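PDB 4AK9: cpftsy from Physcomitrella patens, which probably serves as the chloroplast signal recognition particle receptor, a SIMIBI-class GTPase that takes part in protein targeting during chloroplast biogenesis. Local coordinates for residues L109-G123 with V228-V242. Numbering follows the deposited sequence.
Sequences LQLGNSRPAVLMIVG and VSKALSSAPNEVLLV
Strands 117-123 and 238-244 pair in parallel at the centre of the SRP-type GTPase sheet, the first running into Gly123, where a probable P-loop begins. Met120 and Leu240 each use both backbone polar atoms in the pairing; Leu240 N reaches Met120 O at 2.8 Å in a nearly straight bond (172°). Val122 O receives Val242 N in the same way. At the start of the pair Asn237 does the work of a strand residue with its side chain: its OD1 accepts Val118 N at 2.8 Å, while its own N donates to Val118 O. This amide is gripped further by water, one molecule tying OD1 to Pro116 O and Ser234 OG, and two others linking ND2 to the carbonyls of Gln110, Leu111 and Ser114.

Glu238 lies alongside Leu119, then bends at chi2 (-75°) so that OE2 takes Gln110 N at 2.9 Å from the anti side, 26° out of the carboxylate plane. The same oxygen forms a salt bridge with Lys293, and OE1 is held by Thr265, so both ends of this buried carboxylate are engaged. On that face Leu240 CD1 meets Leu109 CD2 and Ile121 CD1. On the other, the sulfur of Met120 rests on Pro236 CG (3.7 Å), and Val118 CB abuts Ala235 CB (3.6 Å).

Helix 126-142 packs on the Leu119 and Ile121 face through Phe140 and Leu133. Strand 202-205 bonds to the far edge of 117-123, and helix 184-197 covers Pro116 and Leu232, the latter opening the type I beta turn (Leu232-Ala235) that leads from helix 215-231 toward strand 238-244.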
loop_
_atom_site.group_PDB
_atom_site.type_symbol
_atom_site.label_atom_id
_atom_site.label_comp_id
_atom_site.label_asym_id
_atom_site.label_seq_id
_atom_site.Cartn_x
_atom_site.Cartn_y
_atom_site.Cartn_z
ATOM N N LEU A 109 -16.731 -22.964 -0.527
ATOM C CA LEU A 109 -15.829 -24.084 -0.771
ATOM C C LEU A 109 -16.545 -25.118 -1.645
ATOM O O LEU A 109 -17.743 -25.376 -1.463
ATOM C CB LEU A 109 -15.406 -24.721 0.538
ATOM C CG LEU A 109 -14.559 -23.814 1.416
ATOM C CD1 LEU A 109 -14.292 -24.504 2.732
ATOM C CD2 LEU A 109 -13.255 -23.452 0.717
ATOM N N GLN A 110 -15.820 -25.695 -2.596
ATOM C CA GLN A 110 -16.391 -26.655 -3.538
ATOM C C GLN A 110 -15.896 -28.024 -3.156
ATOM O O GLN A 110 -14.797 -28.443 -3.547
ATOM C CB GLN A 110 -15.925 -26.351 -4.964
ATOM C CG GLN A 110 -16.135 -24.916 -5.411
ATOM C CD GLN A 110 -17.579 -24.622 -5.736
ATOM O OE1 GLN A 110 -18.048 -24.882 -6.853
ATOM N NE2 GLN A 110 -18.302 -24.078 -4.763
ATOM N N LEU A 111 -16.691 -28.743 -2.383
ATOM C CA LEU A 111 -16.205 -29.999 -1.833
ATOM C C LEU A 111 -16.597 -31.168 -2.730
ATOM O O LEU A 111 -16.128 -32.294 -2.544
ATOM C CB LEU A 111 -16.745 -30.197 -0.428
ATOM C CG LEU A 111 -16.431 -29.031 0.513
ATOM C CD1 LEU A 111 -16.929 -29.353 1.909
ATOM C CD2 LEU A 111 -14.940 -28.755 0.536
ATOM N N GLY A 112 -17.451 -30.888 -3.708
ATOM C CA GLY A 112 -17.827 -31.879 -4.700
ATOM C C GLY A 112 -18.824 -32.921 -4.216
ATOM O O GLY A 112 -19.446 -32.788 -3.142
ATOM N N ASN A 113 -18.952 -33.974 -5.016
ATOM C CA ASN A 113 -19.915 -35.040 -4.779
ATOM C C ASN A 113 -19.368 -36.132 -3.874
ATOM O O ASN A 113 -20.098 -36.714 -3.064
ATOM C CB ASN A 113 -20.328 -35.665 -6.121
ATOM C CG ASN A 113 -19.122 -36.145 -6.952
ATOM O OD1 ASN A 113 -17.963 -36.051 -6.518
ATOM N ND2 ASN A 113 -19.399 -36.667 -8.148
ATOM N N SER A 114 -18.079 -36.411 -4.022
ATOM C CA SER A 114 -17.471 -37.555 -3.369
ATOM C C SER A 114 -16.599 -37.107 -2.209
ATOM O O SER A 114 -16.176 -35.945 -2.129
ATOM C CB SER A 114 -16.632 -38.348 -4.370
ATOM O OG SER A 114 -15.686 -37.505 -5.017
ATOM N N ARG A 115 -16.344 -38.042 -1.306
ATOM C CA ARG A 115 -15.481 -37.793 -0.175
ATOM C C ARG A 115 -14.314 -38.772 -0.242
ATOM O O ARG A 115 -14.460 -39.874 -0.764
ATOM C CB ARG A 115 -16.269 -37.940 1.131
ATOM C CG ARG A 115 -17.623 -38.627 0.982
ATOM C CD ARG A 115 -17.575 -40.082 1.473
ATOM N NE ARG A 115 -16.924 -40.190 2.780
ATOM C CZ ARG A 115 -17.498 -39.838 3.929
ATOM N NH1 ARG A 115 -18.738 -39.361 3.926
ATOM N NH2 ARG A 115 -16.838 -39.960 5.079
ATOM N N PRO A 116 -13.148 -38.378 0.284
ATOM C CA PRO A 116 -12.900 -37.112 0.986
ATOM C C PRO A 116 -12.679 -35.942 0.027
ATOM O O PRO A 116 -12.160 -36.144 -1.078
ATOM C CB PRO A 116 -11.606 -37.392 1.737
ATOM C CG PRO A 116 -10.879 -38.368 0.872
ATOM C CD PRO A 116 -11.922 -39.188 0.160
ATOM N N ALA A 117 -13.088 -34.744 0.441
ATOM C CA ALA A 117 -12.599 -33.530 -0.211
ATOM C C ALA A 117 -11.192 -33.247 0.315
ATOM O O ALA A 117 -10.844 -33.614 1.457
ATOM C CB ALA A 117 -13.519 -32.347 0.060
ATOM N N VAL A 118 -10.371 -32.595 -0.505
ATOM C CA VAL A 118 -9.008 -32.291 -0.109
ATOM C C VAL A 118 -8.726 -30.799 -0.353
ATOM O O VAL A 118 -8.889 -30.298 -1.470
ATOM C CB VAL A 118 -7.973 -33.137 -0.858
ATOM C CG1 VAL A 118 -6.544 -32.724 -0.475
ATOM C CG2 VAL A 118 -8.181 -34.645 -0.542
ATOM N N LEU A 119 -8.335 -30.095 0.709
ATOM C CA LEU A 119 -8.056 -28.651 0.608
ATOM C C LEU A 119 -6.569 -28.458 0.879
ATOM O O LEU A 119 -6.061 -28.861 1.944
ATOM C CB LEU A 119 -8.875 -27.894 1.666
ATOM C CG LEU A 119 -10.297 -27.397 1.421
ATOM C CD1 LEU A 119 -11.115 -28.373 0.645
ATOM C CD2 LEU A 119 -10.978 -27.077 2.735
ATOM N N MET A 120 -5.842 -27.865 -0.066
ATOM C CA MET A 120 -4.452 -27.523 0.182
ATOM C C MET A 120 -4.346 -26.051 0.589
ATOM O O MET A 120 -4.948 -25.186 -0.037
ATOM C CB MET A 120 -3.575 -27.794 -1.042
ATOM C CG MET A 120 -3.404 -29.270 -1.346
ATOM S SD MET A 120 -2.548 -29.470 -2.935
ATOM C CE MET A 120 -0.848 -29.084 -2.544
ATOM N N ILE A 121 -3.631 -25.788 1.671
ATOM C CA ILE A 121 -3.460 -24.422 2.164
ATOM C C ILE A 121 -2.043 -24.011 1.780
ATOM O O ILE A 121 -1.050 -24.700 2.111
ATOM C CB ILE A 121 -3.612 -24.352 3.697
ATOM C CG1 ILE A 121 -4.982 -24.851 4.165
ATOM C CG2 ILE A 121 -3.213 -22.959 4.257
ATOM C CD1 ILE A 121 -6.184 -24.474 3.342
ATOM N N VAL A 122 -1.908 -22.911 1.037
ATOM C CA VAL A 122 -0.574 -22.487 0.613
ATOM C C VAL A 122 -0.295 -21.027 0.996
ATOM O O VAL A 122 -1.214 -20.291 1.368
ATOM C CB VAL A 122 -0.388 -22.631 -0.927
ATOM C CG1 VAL A 122 -0.613 -24.100 -1.347
ATOM C CG2 VAL A 122 -1.390 -21.745 -1.646
ATOM N N GLY A 123 0.964 -20.621 0.901
ATOM C CA GLY A 123 1.330 -19.247 1.250
ATOM C C GLY A 123 2.675 -19.120 1.923
ATOM O O GLY A 123 3.374 -20.106 2.147
ATOM N N VAL A 228 -0.951 -35.490 -4.371
ATOM C CA VAL A 228 -2.325 -35.452 -3.911
ATOM C C VAL A 228 -3.261 -35.970 -5.005
ATOM O O VAL A 228 -4.111 -36.825 -4.731
ATOM C CB VAL A 228 -2.737 -33.993 -3.461
ATOM C CG1 VAL A 228 -4.241 -33.848 -3.369
ATOM C CG2 VAL A 228 -2.111 -33.670 -2.107
ATOM N N SER A 229 -3.106 -35.466 -6.235
ATOM C CA SER A 229 -3.980 -35.898 -7.351
ATOM C C SER A 229 -3.800 -37.374 -7.729
ATOM O O SER A 229 -4.734 -38.018 -8.196
ATOM C CB SER A 229 -3.774 -35.029 -8.594
ATOM O OG SER A 229 -4.228 -33.703 -8.346
ATOM N N LYS A 230 -2.601 -37.891 -7.542
ATOM C CA LYS A 230 -2.366 -39.318 -7.791
ATOM C C LYS A 230 -3.061 -40.187 -6.739
ATOM O O LYS A 230 -3.625 -41.239 -7.064
ATOM C CB LYS A 230 -0.880 -39.607 -7.796
ATOM C CG LYS A 230 -0.545 -41.079 -7.947
ATOM C CD LYS A 230 0.930 -41.254 -8.195
ATOM C CE LYS A 230 1.336 -42.697 -7.971
ATOM N NZ LYS A 230 2.782 -42.882 -8.288
ATOM N N ALA A 231 -3.033 -39.754 -5.479
ATOM C CA ALA A 231 -3.713 -40.505 -4.418
ATOM C C ALA A 231 -5.215 -40.431 -4.571
ATOM O O ALA A 231 -5.927 -41.369 -4.224
ATOM C CB ALA A 231 -3.303 -39.992 -3.041
ATOM N N LEU A 232 -5.710 -39.308 -5.078
ATOM C CA LEU A 232 -7.146 -39.149 -5.286
ATOM C C LEU A 232 -7.367 -38.193 -6.432
ATOM O O LEU A 232 -7.056 -36.993 -6.327
ATOM C CB LEU A 232 -7.819 -38.638 -3.996
ATOM C CG LEU A 232 -9.333 -38.488 -4.002
ATOM C CD1 LEU A 232 -10.024 -39.842 -4.246
ATOM C CD2 LEU A 232 -9.783 -37.923 -2.662
ATOM N N SER A 233 -7.889 -38.709 -7.541
ATOM C CA SER A 233 -7.927 -37.935 -8.788
ATOM C C SER A 233 -8.803 -36.685 -8.735
ATOM O O SER A 233 -8.566 -35.751 -9.498
ATOM C CB SER A 233 -8.286 -38.822 -9.996
ATOM O OG SER A 233 -9.672 -39.038 -10.072
ATOM N N SER A 234 -9.770 -36.645 -7.817
ATOM C CA SER A 234 -10.640 -35.466 -7.656
ATOM C C SER A 234 -9.985 -34.339 -6.834
ATOM O O SER A 234 -10.555 -33.247 -6.663
ATOM C CB SER A 234 -11.983 -35.870 -7.014
ATOM O OG SER A 234 -11.798 -36.599 -5.801
ATOM N N ALA A 235 -8.791 -34.615 -6.324
ATOM C CA ALA A 235 -8.098 -33.709 -5.407
ATOM C C ALA A 235 -6.928 -32.998 -6.099
ATOM O O ALA A 235 -6.355 -33.526 -7.075
ATOM C CB ALA A 235 -7.600 -34.497 -4.200
ATOM N N PRO A 236 -6.554 -31.790 -5.614
ATOM C CA PRO A 236 -7.227 -31.023 -4.538
ATOM C C PRO A 236 -8.514 -30.351 -5.017
ATOM O O PRO A 236 -8.566 -29.863 -6.157
ATOM C CB PRO A 236 -6.182 -29.953 -4.144
ATOM C CG PRO A 236 -5.321 -29.762 -5.428
ATOM C CD PRO A 236 -5.311 -31.148 -6.111
ATOM N N ASN A 237 -9.535 -30.293 -4.163
ATOM C CA ASN A 237 -10.774 -29.602 -4.508
ATOM C C ASN A 237 -10.630 -28.085 -4.375
ATOM O O ASN A 237 -11.286 -27.347 -5.094
ATOM C CB ASN A 237 -11.891 -30.084 -3.607
ATOM C CG ASN A 237 -12.108 -31.581 -3.726
ATOM O OD1 ASN A 237 -11.349 -32.372 -3.166
ATOM N ND2 ASN A 237 -13.129 -31.970 -4.478
ATOM N N GLU A 238 -9.762 -27.657 -3.456
ATOM C CA GLU A 238 -9.452 -26.237 -3.240
ATOM C C GLU A 238 -7.954 -26.066 -3.021
ATOM O O GLU A 238 -7.297 -26.921 -2.422
ATOM C CB GLU A 238 -10.236 -25.693 -2.022
ATOM C CG GLU A 238 -11.769 -25.657 -2.179
ATOM C CD GLU A 238 -12.241 -24.516 -3.086
ATOM O OE1 GLU A 238 -11.485 -23.518 -3.281
ATOM O OE2 GLU A 238 -13.383 -24.592 -3.600
ATOM N N VAL A 239 -7.402 -24.975 -3.537
ATOM C CA VAL A 239 -6.045 -24.541 -3.195
ATOM C C VAL A 239 -6.238 -23.102 -2.657
ATOM O O VAL A 239 -6.593 -22.161 -3.383
ATOM C CB VAL A 239 -5.035 -24.582 -4.393
ATOM C CG1 VAL A 239 -3.661 -24.049 -3.999
ATOM C CG2 VAL A 239 -4.908 -26.016 -4.965
ATOM N N LEU A 240 -6.074 -22.962 -1.354
ATOM C CA LEU A 240 -6.407 -21.707 -0.691
ATOM C C LEU A 240 -5.113 -21.001 -0.322
ATOM O O LEU A 240 -4.289 -21.518 0.430
ATOM C CB LEU A 240 -7.267 -21.995 0.555
ATOM C CG LEU A 240 -8.572 -22.711 0.248
ATOM C CD1 LEU A 240 -9.322 -23.066 1.545
ATOM C CD2 LEU A 240 -9.440 -21.838 -0.667
ATOM N N LEU A 241 -4.917 -19.801 -0.878
ATOM C CA LEU A 241 -3.732 -19.003 -0.582
ATOM C C LEU A 241 -3.980 -18.030 0.606
ATOM O O LEU A 241 -4.902 -17.188 0.575
ATOM C CB LEU A 241 -3.310 -18.230 -1.855
ATOM C CG LEU A 241 -2.178 -17.230 -1.654
ATOM C CD1 LEU A 241 -0.875 -17.924 -1.255
ATOM C CD2 LEU A 241 -1.947 -16.394 -2.917
ATOM N N VAL A 242 -3.162 -18.156 1.639
ATOM C CA VAL A 242 -3.351 -17.367 2.850
ATOM C C VAL A 242 -2.452 -16.146 2.724
ATOM O O VAL A 242 -1.253 -16.275 2.487
ATOM C CB VAL A 242 -2.956 -18.156 4.124
ATOM C CG1 VAL A 242 -3.168 -17.249 5.370
ATOM C CG2 VAL A 242 -3.766 -19.421 4.249
HETATM O O HOH W 1 -14.715 -29.885 -6.041
HETATM O O HOH W 2 -14.857 -34.439 -4.101
HETATM O O HOH W 3 -11.201 -35.139 -3.513
#